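Local coordinates for protein putative short-chain dehydrogenase/reductase (Burkholderia xenovorans, PDB 5JY1) that binds NAD in a Rossmann fold and, as a member of the short-chain dehydrogenase/reductase family, probably catalyses nicotinamide-dependent oxidation or reduction, perhaps of 3-oxoacyl substrates, at residues 20-25 with 41-46; 70-75 with 124-129; 154-159 with 260-265. One frame throughout, in Å; residues are numbered along the deposited sequence. Where two conformers were deposited one is given.

Contact 1: 20-25 with 41-46; sequences TGAGGG and VIIAEI. With NAD (nicotinamide-adenine-dinucleotide), chain E.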
# COMPACT_ATOMS: atom_id res chain seq x y z
N THR A 20 -4.77 -4.28 26.99
CA THR A 20 -5.16 -2.99 27.55
C THR A 20 -6.57 -2.63 27.12
O THR A 20 -7.03 -3.00 26.04
CB THR A 20 -4.18 -1.87 27.14
OG1 THR A 20 -4.30 -1.57 25.75
CG2 THR A 20 -2.75 -2.26 27.45
N GLY A 21 -7.28 -1.92 28.00
CA GLY A 21 -8.66 -1.56 27.72
C GLY A 21 -9.59 -2.74 27.56
O GLY A 21 -10.56 -2.66 26.81
N ALA A 22 -9.32 -3.84 28.27
CA ALA A 22 -10.05 -5.08 28.08
C ALA A 22 -11.36 -5.14 28.85
O ALA A 22 -11.97 -6.22 28.91
CB ALA A 22 -9.17 -6.26 28.48
N GLY A 23 -11.81 -4.03 29.45
CA GLY A 23 -13.10 -4.04 30.12
C GLY A 23 -14.30 -3.98 29.20
O GLY A 23 -15.39 -4.37 29.61
N GLY A 24 -14.12 -3.51 27.97
CA GLY A 24 -15.24 -3.39 27.06
C GLY A 24 -14.83 -3.53 25.61
O GLY A 24 -13.65 -3.69 25.29
N GLY A 25 -15.84 -3.51 24.74
CA GLY A 25 -15.61 -3.40 23.31
C GLY A 25 -14.74 -4.50 22.74
O GLY A 25 -14.88 -5.69 23.07
N VAL A 41 -5.04 -14.27 31.13
CA VAL A 41 -5.25 -12.94 30.54
C VAL A 41 -5.25 -11.89 31.64
O VAL A 41 -6.12 -11.91 32.53
CB VAL A 41 -6.55 -12.88 29.73
CG1 VAL A 41 -6.61 -11.56 28.99
CG2 VAL A 41 -6.63 -14.06 28.75
N ILE A 42 -4.32 -10.95 31.55
CA ILE A 42 -4.33 -9.76 32.40
C ILE A 42 -5.25 -8.72 31.79
O ILE A 42 -5.08 -8.30 30.64
CB ILE A 42 -2.92 -9.20 32.59
CG1 ILE A 42 -2.03 -10.21 33.32
CG2 ILE A 42 -2.98 -7.88 33.38
CD1 ILE A 42 -2.47 -10.45 34.77
N ILE A 43 -6.24 -8.29 32.57
CA ILE A 43 -7.22 -7.30 32.13
C ILE A 43 -6.67 -5.96 32.59
O ILE A 43 -6.88 -5.54 33.72
CB ILE A 43 -8.62 -7.59 32.69
CG1 ILE A 43 -9.06 -9.03 32.38
CG2 ILE A 43 -9.64 -6.59 32.16
CD1 ILE A 43 -9.02 -9.40 30.90
N ALA A 44 -5.92 -5.30 31.70
CA ALA A 44 -5.22 -4.06 32.06
C ALA A 44 -6.12 -2.89 31.70
O ALA A 44 -6.01 -2.29 30.63
CB ALA A 44 -3.87 -3.99 31.36
N GLU A 45 -7.01 -2.53 32.63
CA GLU A 45 -8.16 -1.67 32.37
C GLU A 45 -8.25 -0.59 33.45
O GLU A 45 -7.99 -0.86 34.63
CB GLU A 45 -9.44 -2.54 32.32
CG GLU A 45 -10.76 -1.79 32.34
CD GLU A 45 -10.94 -0.88 31.14
OE1 GLU A 45 -10.83 -1.37 29.99
OE2 GLU A 45 -11.17 0.32 31.36
N ILE A 46 -8.62 0.63 33.05
CA ILE A 46 -8.72 1.73 34.02
C ILE A 46 -10.05 1.72 34.77
O ILE A 46 -10.13 2.15 35.93
CB ILE A 46 -8.47 3.08 33.32
CG1 ILE A 46 -8.20 4.19 34.35
CG2 ILE A 46 -9.65 3.46 32.42
CD1 ILE A 46 -7.62 5.46 33.73
PA NAD E . -14.05 1.10 23.44
O1A NAD E . -14.29 2.57 23.60
O2A NAD E . -15.33 0.28 23.32
O5B NAD E . -13.14 0.50 24.71
C5B NAD E . -12.05 1.27 25.09
C4B NAD E . -11.45 0.64 26.41
O4B NAD E . -10.37 1.27 26.71
C3B NAD E . -12.45 0.90 27.59
O3B NAD E . -12.65 -0.27 28.32
C2B NAD E . -11.76 1.97 28.40
O2B NAD E . -12.24 1.97 29.83
C1B NAD E . -10.49 1.61 28.28
N9A NAD E . -9.60 2.72 28.59
C8A NAD E . -9.81 4.00 28.27
N7A NAD E . -8.78 4.70 28.72
C5A NAD E . -7.94 3.85 29.33
C6A NAD E . -6.73 4.08 29.97
N6A NAD E . -5.89 5.23 30.25
N1A NAD E . -6.07 3.06 30.50
C2A NAD E . -6.59 1.79 30.41
N3A NAD E . -7.78 1.56 29.79
C4A NAD E . -8.45 2.63 29.24
O3 NAD E . -13.10 0.88 22.11
PN NAD E . -13.31 -0.15 20.86
O1N NAD E . -14.39 0.39 19.94
O2N NAD E . -13.68 -1.58 21.30
O5D NAD E . -11.88 -0.14 20.02
C5D NAD E . -10.76 -0.83 20.55
C4D NAD E . -9.51 -0.62 19.63
O4D NAD E . -9.84 -0.83 18.36
C3D NAD E . -9.08 0.85 19.72
O3D NAD E . -7.74 0.96 19.65
C2D NAD E . -9.74 1.48 18.48
O2D NAD E . -9.01 2.74 18.17
C1D NAD E . -9.62 0.55 17.56
N1N NAD E . -10.63 0.64 16.52
C2N NAD E . -11.90 0.21 16.74
C3N NAD E . -12.87 0.30 15.74
C7N NAD E . -14.29 -0.17 15.98
O7N NAD E . -15.08 -0.26 15.05
N7N NAD E . -14.72 -0.51 17.28
C4N NAD E . -12.54 0.84 14.52
C5N NAD E . -11.28 1.27 14.30
C6N NAD E . -10.31 1.16 15.30

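Contact 2: 70-75 with 124-129; sequences TDVTSK and LWATWW. With NAD (nicotinamide-adenine-dinucleotide), chain E.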
# COMPACT_ATOMS: atom_id res chain seq x y z
N THR A 70 -5.00 -0.36 35.49
CA THR A 70 -3.94 0.17 34.65
C THR A 70 -4.42 1.43 33.96
O THR A 70 -5.51 1.44 33.38
CB THR A 70 -3.50 -0.86 33.59
OG1 THR A 70 -3.13 -2.08 34.24
CG2 THR A 70 -2.31 -0.35 32.79
N ASP A 71 -3.61 2.48 34.01
CA ASP A 71 -3.85 3.73 33.30
C ASP A 71 -2.74 3.85 32.26
O ASP A 71 -1.60 4.17 32.61
CB ASP A 71 -3.84 4.92 34.27
CG ASP A 71 -4.13 6.26 33.59
OD1 ASP A 71 -4.06 6.35 32.35
OD2 ASP A 71 -4.42 7.24 34.31
N VAL A 72 -3.07 3.62 30.98
CA VAL A 72 -2.06 3.56 29.94
C VAL A 72 -1.52 4.94 29.58
O VAL A 72 -0.62 5.05 28.75
CB VAL A 72 -2.58 2.85 28.67
CG1 VAL A 72 -3.01 1.41 28.99
CG2 VAL A 72 -3.71 3.65 28.02
N THR A 73 -2.05 6.00 30.20
CA THR A 73 -1.40 7.31 30.08
C THR A 73 -0.22 7.45 31.02
O THR A 73 0.48 8.48 30.97
CB THR A 73 -2.40 8.44 30.32
OG1 THR A 73 -2.83 8.44 31.68
CG2 THR A 73 -3.62 8.30 29.40
N SER A 74 0.06 6.45 31.86
CA SER A 74 1.15 6.50 32.83
C SER A 74 2.12 5.36 32.55
O SER A 74 1.75 4.18 32.67
CB SER A 74 0.63 6.41 34.26
OG SER A 74 1.72 6.20 35.15
N LYS A 75 3.35 5.71 32.20
CA LYS A 75 4.40 4.72 31.99
C LYS A 75 4.55 3.80 33.20
O LYS A 75 4.66 2.57 33.05
CB LYS A 75 5.71 5.44 31.69
CG LYS A 75 6.89 4.54 31.48
CD LYS A 75 8.14 5.39 31.32
CE LYS A 75 9.32 4.60 30.80
NZ LYS A 75 10.47 5.52 30.56
N LEU A 124 -0.47 6.38 21.07
CA LEU A 124 0.90 6.13 20.63
C LEU A 124 1.83 5.89 21.81
O LEU A 124 2.53 4.87 21.84
CB LEU A 124 1.40 7.30 19.77
CG LEU A 124 2.76 7.11 19.11
CD1 LEU A 124 2.77 5.83 18.29
CD2 LEU A 124 3.09 8.33 18.24
N TRP A 125 1.87 6.81 22.78
CA TRP A 125 2.76 6.63 23.92
C TRP A 125 2.40 5.37 24.70
O TRP A 125 3.29 4.61 25.13
CB TRP A 125 2.70 7.86 24.82
CG TRP A 125 3.54 9.00 24.31
CD1 TRP A 125 3.10 10.10 23.62
CD2 TRP A 125 4.95 9.14 24.44
NE1 TRP A 125 4.17 10.92 23.32
CE2 TRP A 125 5.32 10.35 23.82
CE3 TRP A 125 5.95 8.36 25.05
CZ2 TRP A 125 6.64 10.81 23.79
CZ3 TRP A 125 7.26 8.80 25.00
CH2 TRP A 125 7.59 10.02 24.38
N ALA A 126 1.11 5.13 24.91
CA ALA A 126 0.69 3.91 25.60
C ALA A 126 1.25 2.67 24.94
O ALA A 126 1.71 1.74 25.62
CB ALA A 126 -0.83 3.84 25.66
N THR A 127 1.18 2.61 23.60
CA THR A 127 1.72 1.46 22.87
C THR A 127 3.23 1.38 23.00
O THR A 127 3.78 0.31 23.28
CB THR A 127 1.30 1.57 21.39
OG1 THR A 127 -0.12 1.46 21.29
CG2 THR A 127 1.95 0.48 20.56
N TRP A 128 3.91 2.51 22.82
CA TRP A 128 5.36 2.59 23.00
C TRP A 128 5.81 2.08 24.37
O TRP A 128 6.71 1.25 24.47
CB TRP A 128 5.79 4.05 22.80
CG TRP A 128 7.21 4.47 23.14
CD1 TRP A 128 7.66 4.95 24.34
CD2 TRP A 128 8.33 4.57 22.24
NE1 TRP A 128 8.99 5.29 24.26
CE2 TRP A 128 9.42 5.07 22.97
CE3 TRP A 128 8.50 4.28 20.88
CZ2 TRP A 128 10.67 5.27 22.40
CZ3 TRP A 128 9.75 4.47 20.32
CH2 TRP A 128 10.81 4.96 21.06
N TRP A 129 5.18 2.58 25.44
CA TRP A 129 5.58 2.18 26.79
C TRP A 129 5.31 0.70 27.02
O TRP A 129 6.14 -0.00 27.62
CB TRP A 129 4.83 3.01 27.83
CG TRP A 129 5.29 4.43 27.95
CD1 TRP A 129 6.56 4.89 27.84
CD2 TRP A 129 4.46 5.57 28.20
NE1 TRP A 129 6.59 6.26 28.02
CE2 TRP A 129 5.31 6.70 28.24
CE3 TRP A 129 3.09 5.75 28.39
CZ2 TRP A 129 4.83 7.99 28.47
CZ3 TRP A 129 2.61 7.04 28.62
CH2 TRP A 129 3.49 8.14 28.66
PA NAD E . -14.05 1.10 23.44
O1A NAD E . -14.29 2.57 23.60
O2A NAD E . -15.33 0.28 23.32
O5B NAD E . -13.14 0.50 24.71
C5B NAD E . -12.05 1.27 25.09
C4B NAD E . -11.45 0.64 26.41
O4B NAD E . -10.37 1.27 26.71
C3B NAD E . -12.45 0.90 27.59
O3B NAD E . -12.65 -0.27 28.32
C2B NAD E . -11.76 1.97 28.40
O2B NAD E . -12.24 1.97 29.83
C1B NAD E . -10.49 1.61 28.28
N9A NAD E . -9.60 2.72 28.59
C8A NAD E . -9.81 4.00 28.27
N7A NAD E . -8.78 4.70 28.72
C5A NAD E . -7.94 3.85 29.33
C6A NAD E . -6.73 4.08 29.97
N6A NAD E . -5.89 5.23 30.25
N1A NAD E . -6.07 3.06 30.50
C2A NAD E . -6.59 1.79 30.41
N3A NAD E . -7.78 1.56 29.79
C4A NAD E . -8.45 2.63 29.24
O3 NAD E . -13.10 0.88 22.11
PN NAD E . -13.31 -0.15 20.86
O1N NAD E . -14.39 0.39 19.94
O2N NAD E . -13.68 -1.58 21.30
O5D NAD E . -11.88 -0.14 20.02
C5D NAD E . -10.76 -0.83 20.55
C4D NAD E . -9.51 -0.62 19.63
O4D NAD E . -9.84 -0.83 18.36
C3D NAD E . -9.08 0.85 19.72
O3D NAD E . -7.74 0.96 19.65
C2D NAD E . -9.74 1.48 18.48
O2D NAD E . -9.01 2.74 18.17
C1D NAD E . -9.62 0.55 17.56
N1N NAD E . -10.63 0.64 16.52
C2N NAD E . -11.90 0.21 16.74
C3N NAD E . -12.87 0.30 15.74
C7N NAD E . -14.29 -0.17 15.98
O7N NAD E . -15.08 -0.26 15.05
N7N NAD E . -14.72 -0.51 17.28
C4N NAD E . -12.54 0.84 14.52
C5N NAD E . -11.28 1.27 14.30
C6N NAD E . -10.31 1.16 15.30

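Contact 3: 154-159 with 260-265; sequences TETGAW and PGYNSR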
# COMPACT_ATOMS: atom_id res chain seq x y z
N THR A 154 -7.08 5.88 9.26
CA THR A 154 -5.75 6.38 8.90
C THR A 154 -5.49 6.31 7.42
O THR A 154 -4.58 6.98 6.92
CB THR A 154 -4.63 5.59 9.59
OG1 THR A 154 -4.57 4.27 9.03
CG2 THR A 154 -4.87 5.49 11.07
N GLU A 155 -6.24 5.47 6.71
CA GLU A 155 -6.07 5.26 5.28
C GLU A 155 -7.05 6.07 4.45
O GLU A 155 -6.73 6.45 3.31
CB GLU A 155 -6.19 3.76 4.97
CG GLU A 155 -5.02 2.98 5.56
CD GLU A 155 -5.31 1.51 5.85
OE1 GLU A 155 -6.49 1.12 5.90
OE2 GLU A 155 -4.32 0.76 6.07
N THR A 156 -8.24 6.35 4.98
CA THR A 156 -9.19 7.20 4.29
C THR A 156 -9.05 8.67 4.67
O THR A 156 -9.69 9.52 4.05
CB THR A 156 -10.64 6.77 4.56
OG1 THR A 156 -10.96 7.00 5.94
CG2 THR A 156 -10.85 5.30 4.25
N GLY A 157 -8.25 8.97 5.70
CA GLY A 157 -8.21 10.32 6.24
C GLY A 157 -9.57 10.76 6.73
O GLY A 157 -10.04 11.85 6.40
N ALA A 158 -10.23 9.90 7.51
CA ALA A 158 -11.64 10.12 7.84
C ALA A 158 -11.87 11.48 8.48
O ALA A 158 -11.11 11.92 9.35
CB ALA A 158 -12.13 9.02 8.77
N TRP A 159 -12.93 12.16 8.02
CA TRP A 159 -13.30 13.47 8.54
C TRP A 159 -13.52 13.41 10.05
O TRP A 159 -14.01 12.41 10.60
CB TRP A 159 -14.60 13.96 7.89
CG TRP A 159 -14.52 14.37 6.45
CD1 TRP A 159 -14.40 13.54 5.36
CD2 TRP A 159 -14.63 15.70 5.93
NE1 TRP A 159 -14.40 14.29 4.20
CE2 TRP A 159 -14.54 15.61 4.52
CE3 TRP A 159 -14.79 16.96 6.52
CZ2 TRP A 159 -14.60 16.74 3.69
CZ3 TRP A 159 -14.84 18.09 5.69
CH2 TRP A 159 -14.76 17.96 4.29
N PRO A 260 -14.28 -0.97 -0.47
CA PRO A 260 -14.99 0.23 -0.95
C PRO A 260 -14.64 1.49 -0.20
O PRO A 260 -14.97 2.58 -0.68
CB PRO A 260 -16.47 -0.14 -0.74
CG PRO A 260 -16.44 -1.06 0.44
CD PRO A 260 -15.18 -1.87 0.29
N GLY A 261 -14.01 1.39 0.97
CA GLY A 261 -13.85 2.59 1.77
C GLY A 261 -15.20 3.04 2.31
O GLY A 261 -16.17 2.27 2.42
N TYR A 262 -15.26 4.32 2.67
CA TYR A 262 -16.49 4.97 3.12
C TYR A 262 -16.28 6.47 3.04
O TYR A 262 -15.19 6.97 3.36
CB TYR A 262 -16.84 4.55 4.55
CG TYR A 262 -15.66 4.73 5.46
CD1 TYR A 262 -14.66 3.76 5.52
CD2 TYR A 262 -15.51 5.88 6.22
CE1 TYR A 262 -13.56 3.93 6.31
CE2 TYR A 262 -14.39 6.06 7.02
CZ TYR A 262 -13.43 5.07 7.06
OH TYR A 262 -12.31 5.21 7.83
N ASN A 263 -17.32 7.20 2.64
CA ASN A 263 -17.25 8.65 2.58
C ASN A 263 -17.74 9.22 3.91
O ASN A 263 -18.91 9.04 4.27
CB ASN A 263 -18.07 9.18 1.41
CG ASN A 263 -17.86 10.67 1.16
OD1 ASN A 263 -17.12 11.34 1.88
ND2 ASN A 263 -18.49 11.19 0.11
N SER A 264 -16.85 9.90 4.64
CA SER A 264 -17.15 10.40 5.97
C SER A 264 -17.43 11.91 6.01
O SER A 264 -17.48 12.50 7.10
CB SER A 264 -16.02 10.05 6.94
OG SER A 264 -14.73 10.38 6.42
N ARG A 265 -17.65 12.55 4.86
CA ARG A 265 -17.94 13.98 4.89
C ARG A 265 -19.24 14.22 5.66
O ARG A 265 -20.27 13.60 5.34
CB ARG A 265 -18.07 14.57 3.49
CG ARG A 265 -18.35 16.07 3.53
CD ARG A 265 -18.68 16.67 2.16
NE ARG A 265 -17.55 16.55 1.24
CZ ARG A 265 -17.50 15.69 0.22
NH1 ARG A 265 -18.52 14.88 -0.01
NH2 ARG A 265 -16.41 15.64 -0.55
O HOH W 1 -13.64 8.48 4.90

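Contact 1: 20-25 with 41-46
The carboxylate of Glu45 grips the adenosine ribose of NAD with both oxygens. NAD O3B donates to Glu45 OE1 over 2.7 Å, while NAD O2B donates to Glu45 OE2 over a very short 2.5 Å. Outside this pair, OE1 also accepts from the backbone of the glycine-rich turn: Gly23 N lies 2.9 Å from Glu45 OE1, above the carboxylate plane, and Asn47 N holds OE2. Glu45 CG, anti to the backbone N (chi1 168°), lies against Gly23, which has no CB to collide with it; the bend at chi2 (62°) then swings the carboxylate toward the ribose. Gly21, at positive phi, likewise has no CB to strike the ribose at O4B. Behind the turn, Thr20 pairs with Ala44 in parallel register, and Gly21 N donates to Ala44 O across 2.9 Å. Ala22 CB rests on Ile43 CG2 at 3.7 Å, small enough to sit between strand 40-45 and helix 25-36. This is the TGxxxGxG loop of the short-chain dehydrogenases/reductases, following the first strand of the Rossmann fold, with the acid at the end of the second strand. A carboxylate receiving both ribose hydroxyls suits NAD and would probably repel the 2'-phosphate of NADP, consistent with the NAD bound here.

Contact 2: 70-75 with 124-129
Lys75 crosses the indole of Trp129 at about a right angle, its methylenes lying over one face. Lys75 CB stands 3.6 Å from the centroid of the five-membered ring of Trp129, 8° off the normal, a CH-pi contact; the extended chain carries CG and CD on past CD1 and NE1. On the opposite face sits the carbonyl oxygen of Trp125, one helical turn back, offset toward the rim. At the ring edge, in plane, Val72 O comes within 3.8 Å of Trp129 CE3. One turn earlier on helix 113-141, Ala126 faces the loop, and its small CB lets Val72 CB approach to 3.6 Å. Val72 CG2 lies against the adenine, and Val72 N donates almost straight (172°) to NAD N1A at 3.1 Å. Asp71 OD1, held by Thr73 N in an Asx turn and by Thr73 OG1, receives a weak bond from NAD N6A. The aliphatic length of a lysine suits the indole face, while its NZ makes a salt bridge with Asp113 of the second subunit, which also accepts from Trp129 NE1. The backbone donor and carboxylate acceptor read the adenine edge, and the loop that carries them packs on a helix facing the subunit interface.

Contact 3: 154-159 with 260-265
Ser264 and Thr156 both hold their hydroxyl between the backbone N and the carbonyl carbon (chi1 49° and 67°), and Tyr262 CG takes the same crowded position. Ser264 OG thereby accepts from Trp159 N at 3.0 Å, along a fairly straight line of 157°. Thr156 OG1 lies 2.9 Å from Tyr262 OH, a weak hydrogen bond. One water joins the serine and threonine hydroxyls: it donates to Tyr262 O over 2.7 Å, sits 2.7 Å from Ser264 OG and makes a weak bond to Thr156 OG1. Thr156 CG2 touches Tyr262 CE1 and CZ, the two side chains crossing at about a right angle, while Ala158 CB meets the ring edge. The indole of Trp159 has Ser264 OG at its edge, in plane, and Arg265 CA over one face, 3.5 Å from the five-membered ring centroid of Trp159 in a CH-pi contact. Trp159 and Arg265 run side by side, the arginine methylenes along the indole and its NH1 bonded to Ala217 O of the third subunit. Gly157, at positive phi, ends helix 153-156; the loop beyond it, leading to helix 162-182, meets the tail that follows strand 250-253, between the second and third subunits.

How the contacts relate
Contacts 1 and 2 form one adenosine site: their centres are 13 Å apart, and Glu45 O lies 3.1 Å from Thr70 N, a probable hydrogen bond to the loop after strand 64-69. Ile46 CD1 of contact 1 packs on Asp71 CG of contact 2, so ribose-binding and adenine-binding residues pack together. Contact 3 lies across the chain's centre from contact 1, centres 28 Å apart, and about 11 Å from contact 2 at nearest atoms. It sits nearer the nicotinamide: the Tyr262 side chain comes within about 8 Å of that ring, and the Ala158 side chain is about 7 Å from that of Tyr164, which binds NAD. Both it and contact 2 touch the second subunit.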